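Long-range contacts in uncharacterized protein (Enterococcus faecalis, PDB 3L1W), which is functionally uncharacterised but belongs to the endonuclease/exonuclease/phosphatase family and may act as a 3'-5' RNA exonuclease: residues Cys108-Leu113 against Leu133-Ala138; Gly165-Glu170 against Ile214-Val219. All coordinates share one frame; numbering follows the deposited sequence.

Overall arrangement
Both contacts belong to the same mixed sheet, one of two in the chain, and their centres lie about 12 Å apart. Contact 1 sits farther out, its centre about 13 Å from the centre of the chain, against about 8 Å for contact 2. It joins two loops, the approach to strand 111-119 and the exit from strand 126-132, through one buried salt bridge with a partly solvent-exposed margin. Contact 2 buries much more surface and pairs backbone with backbone, with an aromatic cluster beside it. Two probable hydrogen bonds, N168 ND2 to the L133 carbonyl and L133 N to D166 O, join loops 133-138 and 165-170 directly.

Contact 1: residues Cys108-Leu113 against Leu133-Ala138; sequences CPRIAL and LDHISA. With SO4 (sulfate ion), chain H.
R110 carries this contact: its NE gives a hydrogen bond to D134 OD1 at 2.8 Å that is also the salt bridge of the contact. The N-H...O angle of 148° shows a bent bond, and the guanidinium and carboxylate planes stand at right angles, so the pair meets through one nitrogen and one oxygen rather than as a flat bidentate pair. NE comes to OD1 from above the carboxylate plane. The same oxygen has R110 CG at 3.4 Å, where the arginine chain bends at chi2 (-84°), and C108 SG at 3.6 Å. Over one guanidinium face, offset toward its rim, lies the L133 carbonyl oxygen, 4.0 Å from NH1. At the edge, NH2 reaches H135 CD2 at 3.2 Å, the imidazole standing nearly perpendicular to the guanidinium.

In the layered alpha/beta sandwich of the endonuclease/exonuclease/phosphatase family, the bridge ties the run-in to strand 111-119 to the loop between strand 126-132 and helix 138-151. The second shell holds D134 at two points: D134 OD2 accepts from G107 N, and the D134 carbonyl from R141 NH1. The L133 carbonyl takes N168 ND2. On the arginine side, R110 is held through its backbone to L93, beside strand 83-92. Farther along, S137 is the N-cap of helix 138-151, its OG accepting from A140 N. At this helix start A138 N binds O2 of a sulfate, probably from the crystallisation liquor, at 2.7 Å; a helix N-terminus would favour such an anion.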
ATOM      1  N   CYS A 108     -15.615 -31.480  -3.121  1.00 46.46           N
ATOM      2  CA  CYS A 108     -15.049 -31.596  -1.784  1.00 43.28           C
ATOM      3  C   CYS A 108     -15.897 -30.810  -0.793  1.00 31.55           C
ATOM      4  O   CYS A 108     -16.698 -29.970  -1.197  1.00 31.62           O
ATOM      5  CB  CYS A 108     -13.613 -31.061  -1.775  1.00 36.69           C
ATOM      6  SG  CYS A 108     -13.481 -29.273  -2.083  1.00 52.86           S
ATOM      7  N   PRO A 109     -15.727 -31.083   0.507  1.00 33.67           N
ATOM      8  CA  PRO A 109     -16.434 -30.262   1.492  1.00 30.78           C
ATOM      9  C   PRO A 109     -15.990 -28.815   1.355  1.00 33.55           C
ATOM     10  O   PRO A 109     -14.811 -28.549   1.089  1.00 31.70           O
ATOM     11  CB  PRO A 109     -15.974 -30.846   2.836  1.00 31.75           C
ATOM     12  CG  PRO A 109     -15.453 -32.209   2.512  1.00 39.81           C
ATOM     13  CD  PRO A 109     -14.865 -32.090   1.145  1.00 39.26           C
ATOM     14  N   ARG A 110     -16.939 -27.892   1.479  1.00 23.70           N
ATOM     15  CA  ARG A 110     -16.641 -26.470   1.466  1.00 24.80           C
ATOM     16  C   ARG A 110     -17.406 -25.858   2.614  1.00 19.18           C
ATOM     17  O   ARG A 110     -18.515 -26.298   2.932  1.00 21.17           O
ATOM     18  CB  ARG A 110     -17.104 -25.813   0.163  1.00 27.06           C
ATOM     19  CG  ARG A 110     -16.363 -26.276  -1.066  1.00 35.77           C
ATOM     20  CD  ARG A 110     -15.078 -25.513  -1.252  1.00 30.59           C
ATOM     21  NE  ARG A 110     -14.296 -26.079  -2.344  1.00 36.23           N
ATOM     22  CZ  ARG A 110     -13.104 -25.631  -2.713  1.00 34.09           C
ATOM     23  NH1 ARG A 110     -12.566 -24.595  -2.085  1.00 32.85           N
ATOM     24  NH2 ARG A 110     -12.458 -26.211  -3.715  1.00 37.74           N
ATOM     25  N   ILE A 111     -16.821 -24.852   3.243  1.00 19.34           N
ATOM     26  CA  ILE A 111     -17.530 -24.171   4.308  1.00 19.97           C
ATOM     27  C   ILE A 111     -17.636 -22.687   4.023  1.00 18.82           C
ATOM     28  O   ILE A 111     -16.910 -22.136   3.190  1.00 18.21           O
ATOM     29  CB  ILE A 111     -16.848 -24.359   5.676  1.00 21.16           C
ATOM     30  CG1 ILE A 111     -15.421 -23.809   5.646  1.00 21.07           C
ATOM     31  CG2 ILE A 111     -16.866 -25.839   6.088  1.00 19.28           C
ATOM     32  CD1 ILE A 111     -14.869 -23.504   7.034  1.00 23.16           C
ATOM     33  N   ALA A 112     -18.569 -22.047   4.707  1.00 16.58           N
ATOM     34  CA  ALA A 112     -18.547 -20.600   4.831  1.00 17.34           C
ATOM     35  C   ALA A 112     -18.326 -20.274   6.291  1.00 18.64           C
ATOM     36  O   ALA A 112     -18.838 -20.958   7.184  1.00 19.30           O
ATOM     37  CB  ALA A 112     -19.843 -19.982   4.331  1.00 19.18           C
ATOM     38  N   LEU A 113     -17.553 -19.221   6.525  1.00 17.62           N
ATOM     39  CA  LEU A 113     -17.253 -18.753   7.869  1.00 16.71           C
ATOM     40  C   LEU A 113     -17.800 -17.338   7.954  1.00 19.24           C
ATOM     41  O   LEU A 113     -17.513 -16.510   7.091  1.00 17.06           O
ATOM     42  CB  LEU A 113     -15.732 -18.737   8.086  1.00 14.65           C
ATOM     43  CG  LEU A 113     -15.196 -18.125   9.390  1.00 16.09           C
ATOM     44  CD1 LEU A 113     -15.727 -18.872  10.614  1.00 18.88           C
ATOM     45  CD2 LEU A 113     -13.656 -18.045   9.412  1.00 16.11           C
ATOM     46  N   LEU A 133     -15.773 -20.537  -2.956  1.00 15.65           N
ATOM     47  CA  LEU A 133     -16.650 -21.461  -3.676  1.00 16.51           C
ATOM     48  C   LEU A 133     -15.832 -22.506  -4.403  1.00 18.91           C
ATOM     49  O   LEU A 133     -14.643 -22.315  -4.627  1.00 19.50           O
ATOM     50  CB  LEU A 133     -17.553 -20.710  -4.658  1.00 16.19           C
ATOM     51  CG  LEU A 133     -18.408 -19.601  -4.041  1.00 16.72           C
ATOM     52  CD1 LEU A 133     -19.275 -18.931  -5.089  1.00 16.72           C
ATOM     53  CD2 LEU A 133     -19.264 -20.157  -2.910  1.00 17.79           C
ATOM     54  N   ASP A 134     -16.490 -23.607  -4.773  1.00 19.81           N
ATOM     55  CA  ASP A 134     -15.843 -24.738  -5.418  1.00 20.41           C
ATOM     56  C   ASP A 134     -15.264 -24.355  -6.775  1.00 21.19           C
ATOM     57  O   ASP A 134     -15.864 -23.581  -7.515  1.00 23.69           O
ATOM     58  CB  ASP A 134     -16.872 -25.862  -5.602  1.00 23.49           C
ATOM     59  CG  ASP A 134     -16.296 -27.229  -5.341  1.00 38.21           C
ATOM     60  OD1 ASP A 134     -15.826 -27.479  -4.214  1.00 45.42           O
ATOM     61  OD2 ASP A 134     -16.322 -28.065  -6.259  1.00 48.18           O
ATOM     62  N   HIS A 135     -14.098 -24.892  -7.107  1.00 21.46           N
ATOM     63  CA  HIS A 135     -13.489 -24.616  -8.405  1.00 21.41           C
ATOM     64  C   HIS A 135     -14.011 -25.547  -9.501  1.00 22.57           C
ATOM     65  O   HIS A 135     -13.833 -25.288 -10.685  1.00 24.18           O
ATOM     66  CB  HIS A 135     -11.961 -24.728  -8.327  1.00 20.79           C
ATOM     67  CG  HIS A 135     -11.471 -26.060  -7.841  1.00 36.43           C
ATOM     68  ND1 HIS A 135     -11.354 -27.158  -8.667  1.00 43.60           N
ATOM     69  CD2 HIS A 135     -11.056 -26.464  -6.617  1.00 39.95           C
ATOM     70  CE1 HIS A 135     -10.895 -28.183  -7.972  1.00 44.07           C
ATOM     71  NE2 HIS A 135     -10.707 -27.791  -6.725  1.00 44.72           N
ATOM     72  N   ILE A 136     -14.673 -26.623  -9.105  1.00 25.02           N
ATOM     73  CA  ILE A 136     -15.000 -27.690 -10.042  1.00 26.59           C
ATOM     74  C   ILE A 136     -15.890 -27.257 -11.221  1.00 27.22           C
ATOM     75  O   ILE A 136     -15.646 -27.651 -12.361  1.00 28.55           O
ATOM     76  CB  ILE A 136     -15.617 -28.898  -9.291  1.00 34.16           C
ATOM     77  CG1 ILE A 136     -15.508 -30.172 -10.114  1.00 42.46           C
ATOM     78  CG2 ILE A 136     -17.057 -28.629  -8.916  1.00 36.08           C
ATOM     79  CD1 ILE A 136     -16.157 -31.357  -9.435  1.00 48.17           C
ATOM     80  N   SER A 137     -16.911 -26.442 -10.957  1.00 21.72           N
ATOM     81  CA  SER A 137     -17.847 -26.066 -12.010  1.00 20.22           C
ATOM     82  C   SER A 137     -18.688 -24.862 -11.635  1.00 17.95           C
ATOM     83  O   SER A 137     -18.840 -24.540 -10.458  1.00 21.53           O
ATOM     84  CB  SER A 137     -18.783 -27.236 -12.321  1.00 22.73           C
ATOM     85  OG  SER A 137     -19.763 -27.382 -11.301  1.00 24.31           O
ATOM     86  N   ALA A 138     -19.232 -24.190 -12.642  1.00 21.65           N
ATOM     87  CA  ALA A 138     -20.139 -23.077 -12.405  1.00 20.50           C
ATOM     88  C   ALA A 138     -21.393 -23.530 -11.651  1.00 21.65           C
ATOM     89  O   ALA A 138     -21.931 -22.791 -10.828  1.00 20.59           O
ATOM     90  CB  ALA A 138     -20.517 -22.401 -13.716  1.00 23.67           C
TER
HETATM   91  S   SO4 H 259     -17.927 -25.332 -16.040  0.60 43.48           S
HETATM   92  O1  SO4 H 259     -16.545 -25.700 -15.724  0.60 38.14           O
HETATM   93  O2  SO4 H 259     -18.355 -24.226 -15.197  0.60 33.91           O
HETATM   94  O3  SO4 H 259     -18.008 -24.933 -17.443  0.60 49.44           O
HETATM   95  O4  SO4 H 259     -18.807 -26.480 -15.821  0.60 44.52           O

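Contact 2: residues Gly165-Glu170 against Ile214-Val219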
ATOM      1  N   GLY A 165     -14.647 -12.773  -0.734  1.00 14.69           N
ATOM      2  CA  GLY A 165     -13.777 -13.920  -0.873  1.00 12.80           C
ATOM      3  C   GLY A 165     -13.522 -14.358  -2.295  1.00 14.47           C
ATOM      4  O   GLY A 165     -13.665 -13.597  -3.252  1.00 16.62           O
ATOM      5  N   ASP A 166     -13.133 -15.616  -2.403  1.00 15.66           N
ATOM      6  CA  ASP A 166     -12.745 -16.207  -3.664  1.00 13.84           C
ATOM      7  C   ASP A 166     -13.945 -16.953  -4.248  1.00 15.95           C
ATOM      8  O   ASP A 166     -14.330 -18.027  -3.763  1.00 15.65           O
ATOM      9  CB  ASP A 166     -11.565 -17.141  -3.412  1.00 16.55           C
ATOM     10  CG  ASP A 166     -11.049 -17.793  -4.677  1.00 17.53           C
ATOM     11  OD1 ASP A 166     -11.727 -17.728  -5.729  1.00 17.10           O
ATOM     12  OD2 ASP A 166      -9.952 -18.385  -4.611  1.00 18.55           O
ATOM     13  N   PHE A 167     -14.553 -16.371  -5.277  1.00 15.68           N
ATOM     14  CA  PHE A 167     -15.746 -16.947  -5.894  1.00 15.24           C
ATOM     15  C   PHE A 167     -15.383 -18.013  -6.915  1.00 16.06           C
ATOM     16  O   PHE A 167     -16.259 -18.744  -7.379  1.00 17.84           O
ATOM     17  CB  PHE A 167     -16.598 -15.863  -6.577  1.00 15.61           C
ATOM     18  CG  PHE A 167     -17.375 -15.008  -5.617  1.00 16.39           C
ATOM     19  CD1 PHE A 167     -18.751 -14.860  -5.750  1.00 19.94           C
ATOM     20  CD2 PHE A 167     -16.735 -14.347  -4.592  1.00 18.19           C
ATOM     21  CE1 PHE A 167     -19.465 -14.063  -4.857  1.00 17.41           C
ATOM     22  CE2 PHE A 167     -17.444 -13.557  -3.699  1.00 21.40           C
ATOM     23  CZ  PHE A 167     -18.805 -13.423  -3.835  1.00 19.06           C
ATOM     24  N   ASN A 168     -14.100 -18.088  -7.281  1.00 15.12           N
ATOM     25  CA  ASN A 168     -13.677 -18.999  -8.344  1.00 15.32           C
ATOM     26  C   ASN A 168     -14.485 -18.806  -9.624  1.00 17.43           C
ATOM     27  O   ASN A 168     -14.635 -19.739 -10.412  1.00 18.00           O
ATOM     28  CB  ASN A 168     -13.765 -20.468  -7.883  1.00 17.45           C
ATOM     29  CG  ASN A 168     -12.441 -20.989  -7.331  1.00 20.41           C
ATOM     30  OD1 ASN A 168     -11.379 -20.753  -7.914  1.00 18.31           O
ATOM     31  ND2 ASN A 168     -12.501 -21.715  -6.218  1.00 19.86           N
ATOM     32  N   ALA A 169     -14.982 -17.589  -9.848  1.00 16.00           N
ATOM     33  CA  ALA A 169     -15.852 -17.329 -10.995  1.00 17.28           C
ATOM     34  C   ALA A 169     -15.589 -15.955 -11.581  1.00 14.85           C
ATOM     35  O   ALA A 169     -15.579 -14.968 -10.852  1.00 17.07           O
ATOM     36  CB  ALA A 169     -17.324 -17.438 -10.590  1.00 19.65           C
ATOM     37  N   GLU A 170     -15.396 -15.896 -12.899  1.00 18.16           N
ATOM     38  CA  GLU A 170     -15.321 -14.613 -13.599  1.00 21.23           C
ATOM     39  C   GLU A 170     -16.707 -13.957 -13.604  1.00 20.15           C
ATOM     40  O   GLU A 170     -17.712 -14.611 -13.324  1.00 17.78           O
ATOM     41  CB  GLU A 170     -14.796 -14.787 -15.027  1.00 23.23           C
ATOM     42  CG  GLU A 170     -13.442 -15.503 -15.119  1.00 28.66           C
ATOM     43  CD  GLU A 170     -12.241 -14.587 -14.928  1.00 37.29           C
ATOM     44  OE1 GLU A 170     -12.330 -13.369 -15.210  1.00 37.08           O
ATOM     45  OE2 GLU A 170     -11.184 -15.098 -14.506  1.00 42.08           O
ATOM     46  N   ILE A 214     -11.417 -13.390  -9.936  1.00 16.36           N
ATOM     47  CA  ILE A 214     -12.158 -14.409  -9.198  1.00 13.84           C
ATOM     48  C   ILE A 214     -12.415 -14.059  -7.727  1.00 14.17           C
ATOM     49  O   ILE A 214     -13.252 -14.687  -7.082  1.00 17.40           O
ATOM     50  CB  ILE A 214     -11.501 -15.810  -9.314  1.00 16.70           C
ATOM     51  CG1 ILE A 214     -10.056 -15.803  -8.793  1.00 16.99           C
ATOM     52  CG2 ILE A 214     -11.576 -16.317 -10.767  1.00 17.47           C
ATOM     53  CD1 ILE A 214      -9.401 -17.198  -8.836  1.00 16.59           C
ATOM     54  N   ASP A 215     -11.726 -13.037  -7.221  1.00 15.44           N
ATOM     55  CA  ASP A 215     -11.955 -12.571  -5.848  1.00 15.07           C
ATOM     56  C   ASP A 215     -12.805 -11.319  -5.887  1.00 16.10           C
ATOM     57  O   ASP A 215     -12.617 -10.483  -6.764  1.00 18.45           O
ATOM     58  CB  ASP A 215     -10.625 -12.260  -5.168  1.00 15.35           C
ATOM     59  CG  ASP A 215      -9.718 -13.462  -5.113  1.00 22.14           C
ATOM     60  OD1 ASP A 215     -10.002 -14.373  -4.318  1.00 20.00           O
ATOM     61  OD2 ASP A 215      -8.730 -13.505  -5.875  1.00 22.48           O
ATOM     62  N   TYR A 216     -13.725 -11.189  -4.931  1.00 14.13           N
ATOM     63  CA  TYR A 216     -14.713 -10.115  -4.919  1.00 14.94           C
ATOM     64  C   TYR A 216     -15.014  -9.615  -3.518  1.00 13.32           C
ATOM     65  O   TYR A 216     -14.946 -10.368  -2.541  1.00 15.95           O
ATOM     66  CB  TYR A 216     -16.032 -10.594  -5.540  1.00 14.17           C
ATOM     67  CG  TYR A 216     -15.921 -10.893  -7.012  1.00 15.70           C
ATOM     68  CD1 TYR A 216     -16.343  -9.970  -7.962  1.00 19.45           C
ATOM     69  CD2 TYR A 216     -15.365 -12.085  -7.454  1.00 17.18           C
ATOM     70  CE1 TYR A 216     -16.221 -10.235  -9.317  1.00 18.56           C
ATOM     71  CE2 TYR A 216     -15.225 -12.351  -8.800  1.00 16.33           C
ATOM     72  CZ  TYR A 216     -15.660 -11.430  -9.723  1.00 16.43           C
ATOM     73  OH  TYR A 216     -15.531 -11.705 -11.060  1.00 16.23           O
ATOM     74  N   ILE A 217     -15.364  -8.334  -3.440  1.00 13.43           N
ATOM     75  CA  ILE A 217     -15.938  -7.769  -2.234  1.00 13.75           C
ATOM     76  C   ILE A 217     -17.304  -7.220  -2.612  1.00 14.72           C
ATOM     77  O   ILE A 217     -17.412  -6.183  -3.271  1.00 16.27           O
ATOM     78  CB  ILE A 217     -15.042  -6.668  -1.627  1.00 16.00           C
ATOM     79  CG1 ILE A 217     -13.704  -7.264  -1.185  1.00 16.81           C
ATOM     80  CG2 ILE A 217     -15.743  -5.983  -0.453  1.00 16.20           C
ATOM     81  CD1 ILE A 217     -12.736  -6.208  -0.589  1.00 16.58           C
ATOM     82  N   TYR A 218     -18.342  -7.947  -2.212  1.00 15.81           N
ATOM     83  CA  TYR A 218     -19.724  -7.549  -2.479  1.00 13.10           C
ATOM     84  C   TYR A 218     -20.301  -6.871  -1.244  1.00 16.72           C
ATOM     85  O   TYR A 218     -20.064  -7.313  -0.112  1.00 17.85           O
ATOM     86  CB  TYR A 218     -20.574  -8.776  -2.849  1.00 12.84           C
ATOM     87  CG  TYR A 218     -20.555  -9.120  -4.325  1.00 15.92           C
ATOM     88  CD1 TYR A 218     -21.349  -8.421  -5.221  1.00 16.32           C
ATOM     89  CD2 TYR A 218     -19.773 -10.166  -4.812  1.00 16.93           C
ATOM     90  CE1 TYR A 218     -21.353  -8.731  -6.574  1.00 21.14           C
ATOM     91  CE2 TYR A 218     -19.768 -10.494  -6.169  1.00 15.49           C
ATOM     92  CZ  TYR A 218     -20.564  -9.768  -7.042  1.00 18.33           C
ATOM     93  OH  TYR A 218     -20.582 -10.071  -8.381  1.00 18.56           O
ATOM     94  N   VAL A 219     -21.070  -5.809  -1.455  1.00 15.39           N
ATOM     95  CA  VAL A 219     -21.590  -5.039  -0.335  1.00 15.50           C
ATOM     96  C   VAL A 219     -23.100  -4.876  -0.374  1.00 18.66           C
ATOM     97  O   VAL A 219     -23.708  -4.786  -1.446  1.00 20.19           O
ATOM     98  CB  VAL A 219     -20.914  -3.646  -0.245  1.00 18.61           C
ATOM     99  CG1 VAL A 219     -19.395  -3.798  -0.095  1.00 19.00           C
ATOM    100  CG2 VAL A 219     -21.246  -2.800  -1.462  1.00 18.42           C
TER
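D166 sets its CG anti to the backbone N (chi1 -179°), which lets OD1 reach ahead to N168 N and close an Asx turn at 2.9 Å through its anti lone pair. F167, with CG anti to its carbonyl carbon (chi1 -75°), swings its ring to Y216 and Y218. The edge of the Y216 ring points at the face of F167, an edge-to-face pair with centroids 5.3 Å apart and planes at 63°, while F167 CZ touches Y218 CD2 at 3.5 Å. Alongside the rings the backbones pair: G165 N and O bond Y216 O and N in an antiparallel hydrogen-bonded pair, and F167 N donates to I214 O at 2.8 Å, all nearly along the C=O axes. G165 takes backbone angles that suit glycine alone. I214 packs on the turn, CG2 against A169 N and CD1 beside D166 OD1.

D166 and D215 come close, OD2 to OD1 4.0 Å; such like charges would tend to raise a pKa, although D166 OD2 accepts from N7 ND2, and D215 OD2 bonds T198 OG1 and H242 ND1. The GDFN sequence of 165-168 and the D215-H242 pair match the family's active-site signature, consistent with a catalytic centre here.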